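Local coordinates for protein multi-copper Oxidase CueO (Ochrobactrum, PDB 6EVG) that oxidises lignin model compounds and lignosulfonate as a laccase-like multicopper oxidase, probably passing the electrons on to dioxygen through copper, at residues T88-H93 and N128-H133; G136-Q141 and H495-M500; G267-V272 and K461-I466; P435-G440 and H489-E494. All coordinates share one frame; numbering follows the deposited sequence.

Contact 1 (T88-H93 and N128-H133)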
# COMPACT_ATOMS: atom_id res chain seq x y z
N THR A 88 2.15 17.33 8.64
CA THR A 88 1.86 16.00 8.09
C THR A 88 1.19 16.19 6.72
O THR A 88 0.84 17.31 6.33
CB THR A 88 1.01 15.17 9.06
OG1 THR A 88 1.04 13.80 8.67
CG2 THR A 88 -0.44 15.59 9.10
N THR A 89 0.93 15.06 6.04
CA THR A 89 0.21 15.06 4.80
C THR A 89 -0.54 13.73 4.68
O THR A 89 -0.23 12.82 5.45
CB THR A 89 1.19 15.14 3.55
OG1 THR A 89 2.12 14.01 3.58
CG2 THR A 89 1.97 16.40 3.44
N LEU A 90 -1.43 13.65 3.72
CA LEU A 90 -1.94 12.33 3.28
C LEU A 90 -1.82 12.26 1.76
O LEU A 90 -2.29 13.15 1.05
CB LEU A 90 -3.38 12.07 3.71
CG LEU A 90 -3.58 11.95 5.21
CD1 LEU A 90 -5.05 11.86 5.57
CD2 LEU A 90 -2.85 10.75 5.82
N HIS A 91 -1.19 11.19 1.28
CA HIS A 91 -1.18 10.80 -0.13
C HIS A 91 -2.31 9.79 -0.36
O HIS A 91 -2.42 8.81 0.37
CB HIS A 91 0.20 10.18 -0.49
CG HIS A 91 0.27 9.39 -1.74
ND1 HIS A 91 -0.22 9.81 -2.95
CD2 HIS A 91 0.86 8.17 -1.98
CE1 HIS A 91 0.03 8.85 -3.87
NE2 HIS A 91 0.70 7.86 -3.29
N TRP A 92 -3.14 10.08 -1.36
CA TRP A 92 -4.29 9.26 -1.72
C TRP A 92 -3.75 8.17 -2.68
O TRP A 92 -3.78 8.31 -3.90
CB TRP A 92 -5.40 10.10 -2.35
CG TRP A 92 -5.76 11.34 -1.63
CD1 TRP A 92 -5.69 12.58 -2.13
CD2 TRP A 92 -6.28 11.46 -0.30
NE1 TRP A 92 -6.08 13.51 -1.21
CE2 TRP A 92 -6.44 12.87 -0.05
CE3 TRP A 92 -6.63 10.57 0.73
CZ2 TRP A 92 -6.91 13.35 1.17
CZ3 TRP A 92 -7.07 11.06 1.93
CH2 TRP A 92 -7.21 12.45 2.14
N HIS A 93 -3.22 7.12 -2.07
CA HIS A 93 -2.45 6.04 -2.73
C HIS A 93 -3.41 5.09 -3.44
O HIS A 93 -4.00 4.21 -2.83
CB HIS A 93 -1.61 5.37 -1.66
CG HIS A 93 -0.56 4.43 -2.16
ND1 HIS A 93 0.66 4.32 -1.49
CD2 HIS A 93 -0.60 3.52 -3.16
CE1 HIS A 93 1.34 3.35 -2.09
NE2 HIS A 93 0.62 2.84 -3.09
N ASN A 128 -7.82 0.95 -2.25
CA ASN A 128 -6.76 1.96 -2.14
C ASN A 128 -6.49 2.28 -0.69
O ASN A 128 -7.13 1.72 0.22
CB ASN A 128 -7.13 3.18 -2.99
CG ASN A 128 -7.54 2.73 -4.39
OD1 ASN A 128 -6.71 2.17 -5.10
ND2 ASN A 128 -8.78 2.99 -4.74
N TRP A 129 -5.58 3.22 -0.43
CA TRP A 129 -5.26 3.56 0.96
C TRP A 129 -4.66 4.96 1.01
O TRP A 129 -4.52 5.62 -0.01
CB TRP A 129 -4.39 2.50 1.64
CG TRP A 129 -2.99 2.39 1.13
CD1 TRP A 129 -2.54 2.10 -0.12
CD2 TRP A 129 -1.82 2.44 1.96
NE1 TRP A 129 -1.16 1.99 -0.11
CE2 TRP A 129 -0.71 2.22 1.16
CE3 TRP A 129 -1.62 2.67 3.33
CZ2 TRP A 129 0.60 2.18 1.69
CZ3 TRP A 129 -0.36 2.65 3.86
CH2 TRP A 129 0.76 2.38 3.03
N PHE A 130 -4.31 5.40 2.22
CA PHE A 130 -3.72 6.73 2.36
C PHE A 130 -2.85 6.78 3.57
O PHE A 130 -3.08 6.05 4.56
CB PHE A 130 -4.80 7.85 2.35
CG PHE A 130 -5.94 7.66 3.27
CD1 PHE A 130 -5.95 8.17 4.56
CD2 PHE A 130 -7.11 7.02 2.86
CE1 PHE A 130 -7.06 8.04 5.39
CE2 PHE A 130 -8.22 6.85 3.70
CZ PHE A 130 -8.18 7.37 4.94
N HIS A 131 -1.83 7.64 3.52
CA HIS A 131 -0.78 7.63 4.54
C HIS A 131 0.10 8.86 4.28
O HIS A 131 0.03 9.46 3.21
CB HIS A 131 0.04 6.34 4.42
CG HIS A 131 0.64 6.16 3.06
ND1 HIS A 131 1.80 6.80 2.66
CD2 HIS A 131 0.19 5.51 1.98
CE1 HIS A 131 2.03 6.46 1.39
NE2 HIS A 131 1.09 5.64 0.97
N PRO A 132 0.96 9.20 5.23
CA PRO A 132 1.81 10.41 5.03
C PRO A 132 2.80 10.18 3.92
O PRO A 132 3.25 9.06 3.63
CB PRO A 132 2.54 10.57 6.36
CG PRO A 132 1.63 9.87 7.36
CD PRO A 132 1.11 8.70 6.59
N HIS A 133 3.20 11.27 3.29
CA HIS A 133 4.24 11.25 2.27
C HIS A 133 5.01 12.56 2.45
O HIS A 133 4.52 13.65 2.13
CB HIS A 133 3.69 11.10 0.85
CG HIS A 133 4.79 10.91 -0.14
ND1 HIS A 133 5.54 9.76 -0.18
CD2 HIS A 133 5.31 11.74 -1.07
CE1 HIS A 133 6.48 9.91 -1.11
NE2 HIS A 133 6.37 11.12 -1.65
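H93 ND1 and H131 NE2 lie 2.8 Å apart in a hydrogen bond whose proton could sit on either ring. The H131 side chain reaches this partner because its CG lies between its own backbone N and carbonyl carbon (chi1 57°), tipping the ring toward the neighbouring strand. Its other nitrogen, ND1, donates to P132 O at 2.9 Å, so the imidazole is held at both ends. W129 packs against H93: its NE1 sits over the centre of one H93 ring face, 3.2 Å from H93 CG. Underneath, strands 91-93 and 126-131 run antiparallel, with H91 N giving a straight bond to H131 O (2.9 Å) and W129 N a similar one to H93 O. On the other side of the sheet the residues are apolar: W92 turns the edge of its six-membered ring to the face of F130, CZ3 to CG 3.8 Å with planes at 65°, and L90 CD1 reaches F130 CD1. Just past the strands T89 OG1 donates to H133 O (2.8 Å) from above the carbonyl plane, tying the two loops together. Outward, H91 NE2 bonds to H437 NE2, and H93 NE2 bonds to T463 OG1. Hydrophobic on one face and histidine-rich on the other, this edge of a cupredoxin domain carries the paired HXH motifs that in multicopper oxidases bind the trinuclear copper cluster.

Contact 2 (G136-Q141 and H495-M500); sequences GNTARQ and HEDVGM. With CU (copper (II) ion), chain B.
D497 spreads its carboxylate over the first turn of helix 138-144, and the two oxygens divide the work. OD1 accepts from T138 N at 3.0 Å through its syn lone pair, while OD2 accepts from A139 N at 3.0 Å, also on the syn side but somewhat out of the carboxylate plane. The conformation serves this grip: CG stands anti to the carbonyl carbon of D497 (chi1 -78°), and the second torsion of -19° aims both oxygens at the helix start. A water extends the reach, accepting from R140 N and donating to D497 OD2, so three successive N-H groups lead to one acid, whose charge probably suits the positive end of the helix. Alanine fits here because its small CB comes within 3.1 Å of D497 OD2. N137 holds the N-cap position, but its side chain makes no capping bond; its OD1 takes a bond from R140 NH2. T138 OG1, which accepts from L134 N, lies 3.1 Å from E496 OE2; whether its own proton goes there is not settled. Behind this contact, H495 sends ND1 to copper at 2.0 Å, and M500 SD stands 3.3 Å from the same ion. A Schellman motif with G499 at positive phi ends helix 493-497 and turns the chain back toward the metal. H495 shares the copper with H434 and C490, a type 1 site in which M500 stands in the place of the usual axial ligand.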
# COMPACT_ATOMS: atom_id res chain seq x y z
N GLY A 136 11.97 13.06 4.09
CA GLY A 136 12.80 12.62 5.19
C GLY A 136 12.14 12.10 6.44
O GLY A 136 12.81 11.52 7.30
N ASN A 137 10.82 12.24 6.55
CA ASN A 137 10.02 11.94 7.75
C ASN A 137 8.89 10.94 7.54
O ASN A 137 8.05 10.76 8.41
CB ASN A 137 9.43 13.27 8.36
CG ASN A 137 10.45 14.07 9.00
OD1 ASN A 137 10.76 13.85 10.17
ND2 ASN A 137 11.06 14.97 8.27
N THR A 138 8.87 10.33 6.36
CA THR A 138 7.77 9.43 6.07
C THR A 138 7.80 8.17 6.92
O THR A 138 6.76 7.72 7.39
CB THR A 138 7.82 9.04 4.58
OG1 THR A 138 7.72 10.17 3.75
CG2 THR A 138 6.67 8.06 4.17
N ALA A 139 8.95 7.61 7.09
CA ALA A 139 9.07 6.33 7.81
C ALA A 139 8.58 6.41 9.23
O ALA A 139 7.91 5.49 9.71
CB ALA A 139 10.50 5.82 7.78
N ARG A 140 8.94 7.48 9.92
CA ARG A 140 8.54 7.63 11.29
C ARG A 140 7.04 7.82 11.42
O ARG A 140 6.38 7.20 12.28
CB ARG A 140 9.27 8.82 11.92
CG ARG A 140 8.91 9.08 13.35
CD ARG A 140 9.79 10.17 13.98
NE ARG A 140 9.77 11.40 13.20
CZ ARG A 140 8.73 12.26 13.15
NH1 ARG A 140 7.69 12.12 13.96
NH2 ARG A 140 8.75 13.26 12.34
N GLN A 141 6.47 8.73 10.63
CA GLN A 141 5.01 8.99 10.77
C GLN A 141 4.21 7.77 10.36
O GLN A 141 3.16 7.47 10.98
CB GLN A 141 4.64 10.21 9.98
CG GLN A 141 5.14 11.51 10.60
CD GLN A 141 4.34 12.73 10.20
OE1 GLN A 141 3.29 12.62 9.56
NE2 GLN A 141 4.82 13.91 10.55
N HIS A 495 14.42 3.93 2.61
CA HIS A 495 15.11 4.22 1.33
C HIS A 495 14.56 5.53 0.78
O HIS A 495 15.34 6.37 0.30
CB HIS A 495 14.93 3.08 0.35
CG HIS A 495 15.65 1.85 0.73
ND1 HIS A 495 15.47 0.71 -0.04
CD2 HIS A 495 16.52 1.57 1.74
CE1 HIS A 495 16.28 -0.20 0.50
NE2 HIS A 495 16.90 0.28 1.58
N GLU A 496 13.24 5.68 0.76
CA GLU A 496 12.64 6.93 0.30
C GLU A 496 13.20 8.13 1.14
O GLU A 496 13.55 9.17 0.59
CB GLU A 496 11.13 6.79 0.52
CG GLU A 496 10.30 7.94 0.12
CD GLU A 496 8.87 7.75 0.66
OE1 GLU A 496 8.28 6.70 0.54
OE2 GLU A 496 8.49 8.65 1.21
N ASP A 497 13.27 7.97 2.46
CA ASP A 497 13.69 9.05 3.35
C ASP A 497 15.17 9.43 3.13
O ASP A 497 15.51 10.59 3.34
CB ASP A 497 13.48 8.71 4.82
CG ASP A 497 12.04 8.84 5.33
OD1 ASP A 497 11.22 9.53 4.66
OD2 ASP A 497 11.79 8.33 6.44
N VAL A 498 16.02 8.52 2.66
CA VAL A 498 17.41 8.85 2.38
C VAL A 498 17.64 9.16 0.91
O VAL A 498 18.82 9.34 0.48
CB VAL A 498 18.38 7.78 2.92
CG1 VAL A 498 18.30 7.64 4.40
CG2 VAL A 498 18.24 6.42 2.18
N GLY A 499 16.59 9.33 0.11
CA GLY A 499 16.74 9.86 -1.23
C GLY A 499 16.32 9.04 -2.42
O GLY A 499 16.43 9.52 -3.55
N MET A 500 15.82 7.80 -2.19
CA MET A 500 15.42 6.95 -3.31
C MET A 500 14.02 7.33 -3.81
O MET A 500 13.01 6.60 -3.67
CB MET A 500 15.48 5.50 -2.84
CG MET A 500 15.41 4.52 -3.93
SD MET A 500 15.85 2.79 -3.50
CE MET A 500 17.57 2.71 -3.55
CU CU B . 14.37 0.44 -1.68
O HOH W 1 12.54 11.96 1.39
O HOH W 2 11.18 9.11 9.06

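Contact 3 (G267-V272 and K461-I466); sequences GERYEV and KDTALI. With EDO (1,2-ethanediol), chain D.
The touching parts, 267-270 and 461-465, run in directions 113° apart and come nearest where the CA atoms of E268 and T463 lie 5.4 Å from each other; the bonds between them are all made by side chains. R269 grips D462 end-on with two nitrogens, NH1 to OD1 and NH2 to OD2, each 2.9 Å long. Guanidinium and carboxylate are nearly coplanar, 19° apart, and both oxygens offer syn lone pairs. The arginine chain bends at its second and third torsions to present this end, and NH1 also donates to G267 O almost head-on. D462 OD1 takes a second bond, 2.8 Å long, from T463 OG1, which helps fix the acid's rotation. The other ion pair joins K461 NZ to E268 OE2 at 2.8 Å, on the anti lone pair; the lysine folds at its last two torsions, and NZ donates to T463 O as well. A 1,2-ethanediol, probably from the crystallisation liquor, extends the network by giving a bond from O1 to E268 OE2 and taking one from L465 N. T463 CG2 packs 3.8 Å from E268 CG, close to G267, whose backbone angles suit glycine. D249 gives K461 NZ a second acid partner. In the middle cupredoxin domain, strand 269-275 lies between strands 219-226 and 243-248; strand 463-466 is the outermost strand of another sheet, beside 434-438, and this contact fastens that edge to the other domain.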
# COMPACT_ATOMS: atom_id res chain seq x y z
N GLY A 267 2.93 -1.15 0.28
CA GLY A 267 2.14 -0.35 -0.63
C GLY A 267 1.26 -1.08 -1.58
O GLY A 267 0.30 -0.48 -2.12
N GLU A 268 1.52 -2.36 -1.83
CA GLU A 268 0.68 -3.17 -2.68
C GLU A 268 -0.57 -3.61 -1.95
O GLU A 268 -0.59 -3.82 -0.74
CB GLU A 268 1.42 -4.43 -3.18
CG GLU A 268 2.58 -4.19 -4.13
CD GLU A 268 3.01 -5.54 -4.72
OE1 GLU A 268 3.80 -6.25 -4.05
OE2 GLU A 268 2.52 -5.86 -5.84
N ARG A 269 -1.59 -3.83 -2.80
CA ARG A 269 -2.86 -4.41 -2.33
C ARG A 269 -3.22 -5.58 -3.21
O ARG A 269 -3.06 -5.53 -4.43
CB ARG A 269 -4.04 -3.40 -2.38
CG ARG A 269 -3.94 -2.24 -1.39
CD ARG A 269 -3.09 -1.08 -1.87
NE ARG A 269 -3.75 -0.37 -2.95
CZ ARG A 269 -3.13 0.36 -3.87
NH1 ARG A 269 -1.79 0.46 -3.89
NH2 ARG A 269 -3.84 1.02 -4.78
N TYR A 270 -3.81 -6.62 -2.60
CA TYR A 270 -4.44 -7.70 -3.35
C TYR A 270 -5.76 -8.04 -2.66
O TYR A 270 -5.82 -8.16 -1.42
CB TYR A 270 -3.58 -8.96 -3.40
CG TYR A 270 -2.34 -8.79 -4.26
CD1 TYR A 270 -2.39 -8.99 -5.62
CD2 TYR A 270 -1.14 -8.37 -3.72
CE1 TYR A 270 -1.25 -8.82 -6.41
CE2 TYR A 270 0.00 -8.20 -4.49
CZ TYR A 270 -0.08 -8.42 -5.83
OH TYR A 270 1.03 -8.20 -6.67
N GLU A 271 -6.79 -8.24 -3.48
CA GLU A 271 -8.07 -8.78 -2.96
C GLU A 271 -8.14 -10.26 -3.36
O GLU A 271 -7.93 -10.59 -4.55
CB GLU A 271 -9.26 -8.03 -3.53
CG GLU A 271 -9.25 -6.52 -3.29
CD GLU A 271 -10.49 -5.83 -3.75
OE1 GLU A 271 -11.59 -6.32 -3.49
OE2 GLU A 271 -10.37 -4.80 -4.43
N VAL A 272 -8.39 -11.10 -2.36
CA VAL A 272 -8.41 -12.55 -2.59
C VAL A 272 -9.69 -13.12 -2.03
O VAL A 272 -10.29 -12.63 -1.08
CB VAL A 272 -7.20 -13.21 -1.96
CG1 VAL A 272 -5.91 -12.64 -2.52
CG2 VAL A 272 -7.23 -13.23 -0.46
N LYS A 461 -1.73 -1.61 -11.92
CA LYS A 461 -1.03 -1.53 -10.64
C LYS A 461 -0.43 -0.13 -10.48
O LYS A 461 -0.29 0.66 -11.43
CB LYS A 461 0.04 -2.63 -10.53
CG LYS A 461 -0.66 -4.00 -10.18
CD LYS A 461 0.22 -5.16 -9.93
CE LYS A 461 1.16 -4.95 -8.80
NZ LYS A 461 0.59 -4.65 -7.44
N ASP A 462 -0.13 0.19 -9.21
CA ASP A 462 0.62 1.40 -8.89
C ASP A 462 1.84 1.12 -8.04
O ASP A 462 2.63 2.07 -7.84
CB ASP A 462 -0.29 2.50 -8.25
CG ASP A 462 -0.95 2.08 -6.95
OD1 ASP A 462 -0.22 1.65 -6.01
OD2 ASP A 462 -2.20 2.18 -6.84
N THR A 463 2.03 -0.09 -7.52
CA THR A 463 3.14 -0.44 -6.68
C THR A 463 3.55 -1.87 -7.12
O THR A 463 2.67 -2.70 -7.32
CB THR A 463 2.78 -0.42 -5.19
OG1 THR A 463 2.20 0.88 -4.89
CG2 THR A 463 3.95 -0.65 -4.31
N ALA A 464 4.85 -2.14 -7.26
CA ALA A 464 5.31 -3.48 -7.70
C ALA A 464 6.65 -3.79 -7.12
O ALA A 464 7.53 -2.92 -7.10
CB ALA A 464 5.38 -3.57 -9.18
N LEU A 465 6.85 -5.04 -6.70
CA LEU A 465 8.13 -5.46 -6.18
C LEU A 465 9.08 -5.80 -7.34
O LEU A 465 8.80 -6.69 -8.14
CB LEU A 465 7.98 -6.67 -5.24
CG LEU A 465 9.23 -7.08 -4.48
CD1 LEU A 465 9.83 -5.98 -3.60
CD2 LEU A 465 8.96 -8.34 -3.67
N ILE A 466 10.20 -5.08 -7.40
CA ILE A 466 11.25 -5.25 -8.43
C ILE A 466 12.33 -6.06 -7.80
O ILE A 466 12.87 -5.76 -6.76
CB ILE A 466 11.74 -3.91 -8.94
CG1 ILE A 466 10.61 -2.92 -9.21
CG2 ILE A 466 12.63 -4.13 -10.17
CD1 ILE A 466 9.54 -3.36 -10.14
C1 EDO D . 4.43 -7.73 -8.39
O1 EDO D . 4.61 -6.64 -7.48
C2 EDO D . 5.72 -7.97 -9.15
O2 EDO D . 6.79 -8.43 -8.31

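Contact 4 (P435-G440 and H489-E494); sequences PFHIHG and HCHVLE. With CU (copper (II) ion), chain B; EDO (1,2-ethanediol), chain C.
P435 packs against C490 and V492 where the C-terminal cupredoxin domain carries the HXXHXH and HCHXXXH motifs of multicopper oxidases. Its ring CD touches C490 SG and V492 CG2, each at 3.7 Å, so a rigid apolar residue walls the sulfur, while its carbonyl O accepts from H491 N at 2.8 Å. F436 comes next, level with C490 in a non-hydrogen-bonded antiparallel pair; its side chain lies on the sheet face opposite H437 and H489 and packs on W425, L427 and F488. H437 forms the hydrogen-bonded pair with H489: H437 N donates to H489 O (2.9 Å) and H489 N returns a bond to H437 O. The two rings point the same way but stand nearly perpendicular, at 89°, and H437 CB meets the edge of the H491 ring. The polar ends of H437 are taken outside this pair, ND1 by D462 O, while NE2 meets the histidines of the first domain. H439, beyond the strand, swings its ring across to H489, whose CG lies between its backbone N and carbonyl carbon (chi1 56°). Their NE2 atoms are 2.8 Å apart, either being the possible donor, and H439 ND1 donates to a 1,2-ethanediol. In relatives such histidines hold the trinuclear cluster, and the cysteine between H489 and H491 links it to type 1 copper. Here H489 ND1 donates to C490 O, above that carbonyl's plane. C490 SG, extended anti to its backbone N, binds the copper at 2.2 Å and also accepts from V492 N at 3.3 Å.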
# COMPACT_ATOMS: atom_id res chain seq x y z
N PRO A 435 10.29 -2.23 -3.66
CA PRO A 435 8.92 -1.93 -4.18
C PRO A 435 8.88 -0.54 -4.83
O PRO A 435 9.01 0.46 -4.21
CB PRO A 435 8.11 -2.02 -2.91
CG PRO A 435 9.03 -1.59 -1.80
CD PRO A 435 10.42 -2.09 -2.22
N PHE A 436 8.61 -0.52 -6.11
CA PHE A 436 8.41 0.70 -6.87
C PHE A 436 6.99 1.22 -6.68
O PHE A 436 6.05 0.46 -6.89
CB PHE A 436 8.61 0.38 -8.35
CG PHE A 436 8.31 1.51 -9.29
CD1 PHE A 436 9.24 2.52 -9.49
CD2 PHE A 436 7.15 1.57 -10.01
CE1 PHE A 436 8.96 3.53 -10.40
CE2 PHE A 436 6.86 2.56 -10.89
CZ PHE A 436 7.79 3.60 -11.07
N HIS A 437 6.83 2.53 -6.42
CA HIS A 437 5.51 3.15 -6.44
C HIS A 437 5.59 4.46 -7.21
O HIS A 437 6.53 5.24 -7.04
CB HIS A 437 4.98 3.42 -4.99
CG HIS A 437 3.70 4.22 -4.92
ND1 HIS A 437 2.57 3.88 -5.66
CD2 HIS A 437 3.36 5.31 -4.18
CE1 HIS A 437 1.61 4.78 -5.38
NE2 HIS A 437 2.05 5.63 -4.48
N ILE A 438 4.61 4.65 -8.10
CA ILE A 438 4.44 5.93 -8.81
C ILE A 438 3.13 6.57 -8.37
O ILE A 438 2.08 5.93 -8.34
CB ILE A 438 4.55 5.73 -10.33
CG1 ILE A 438 4.56 7.10 -11.03
CG2 ILE A 438 3.51 4.81 -10.91
CD1 ILE A 438 5.14 7.05 -12.46
N HIS A 439 3.21 7.85 -8.03
CA HIS A 439 2.04 8.68 -7.75
C HIS A 439 1.48 9.25 -9.06
O HIS A 439 2.26 9.69 -9.90
CB HIS A 439 2.36 9.85 -6.84
CG HIS A 439 3.01 9.53 -5.55
ND1 HIS A 439 2.85 10.36 -4.46
CD2 HIS A 439 3.78 8.51 -5.12
CE1 HIS A 439 3.53 9.86 -3.45
NE2 HIS A 439 4.11 8.73 -3.82
N GLY A 440 0.15 9.30 -9.17
CA GLY A 440 -0.42 10.04 -10.30
C GLY A 440 -0.38 9.39 -11.65
O GLY A 440 -0.67 10.02 -12.65
N HIS A 489 9.17 6.42 -6.41
CA HIS A 489 10.11 6.13 -5.35
C HIS A 489 10.06 4.65 -4.98
O HIS A 489 9.14 3.94 -5.33
CB HIS A 489 9.83 7.01 -4.10
CG HIS A 489 8.43 6.91 -3.56
ND1 HIS A 489 8.10 6.03 -2.56
CD2 HIS A 489 7.30 7.58 -3.86
CE1 HIS A 489 6.80 6.18 -2.28
NE2 HIS A 489 6.28 7.08 -3.09
N CYS A 490 11.03 4.28 -4.15
CA CYS A 490 10.99 3.02 -3.42
C CYS A 490 10.03 3.20 -2.26
O CYS A 490 10.03 4.22 -1.58
CB CYS A 490 12.36 2.62 -2.95
SG CYS A 490 12.33 1.04 -2.08
N HIS A 491 9.23 2.16 -2.00
CA HIS A 491 8.30 2.11 -0.88
C HIS A 491 8.85 1.43 0.39
O HIS A 491 8.09 1.27 1.34
CB HIS A 491 6.92 1.55 -1.30
CG HIS A 491 5.74 2.24 -0.68
ND1 HIS A 491 5.38 2.15 0.63
CD2 HIS A 491 4.87 3.12 -1.25
CE1 HIS A 491 4.31 2.96 0.84
NE2 HIS A 491 3.97 3.54 -0.30
N VAL A 492 10.17 1.11 0.40
CA VAL A 492 10.86 0.90 1.66
C VAL A 492 11.08 2.29 2.23
O VAL A 492 11.79 3.09 1.65
CB VAL A 492 12.19 0.12 1.47
CG1 VAL A 492 13.02 0.13 2.73
CG2 VAL A 492 11.89 -1.29 1.06
N LEU A 493 10.40 2.59 3.33
CA LEU A 493 10.29 3.99 3.72
C LEU A 493 11.64 4.58 4.12
O LEU A 493 11.88 5.80 3.91
CB LEU A 493 9.26 4.14 4.83
CG LEU A 493 7.86 3.66 4.46
CD1 LEU A 493 6.91 3.96 5.61
CD2 LEU A 493 7.37 4.31 3.18
N GLU A 494 12.53 3.78 4.69
CA GLU A 494 13.89 4.24 4.97
C GLU A 494 14.61 4.68 3.70
O GLU A 494 15.33 5.70 3.68
CB GLU A 494 14.67 3.15 5.68
CG GLU A 494 14.22 2.90 7.09
CD GLU A 494 12.83 2.32 7.24
OE1 GLU A 494 12.51 1.35 6.49
OE2 GLU A 494 12.08 2.79 8.13
CU CU B . 14.37 0.44 -1.68
C1 EDO C . 1.62 13.88 -4.76
O1 EDO C . 1.33 12.55 -5.21
C2 EDO C . 2.84 14.05 -3.95
O2 EDO C . 2.92 13.06 -2.91

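All four contacts belong to the interior: the touching residues of contacts 1 and 4 are all buried, while contacts 2 and 3 include partly exposed ones. The centre of contact 3 lies nearest the centre of the chain, about 7 Å from it, and that of contact 2 farthest, about 15 Å. Contacts 1 and 4 are antiparallel strand pairs rich in histidine, from the first and last cupredoxin domains; their rings stack on one another in one cluster. Contacts 2 and 3 instead bridge different domains with charged side chains: a carboxylate on helix N-H groups in one, ion pairs in the other. Contacts 2 and 4 share helix 493-497 and the copper, while contacts 3 and 4 share a sheet.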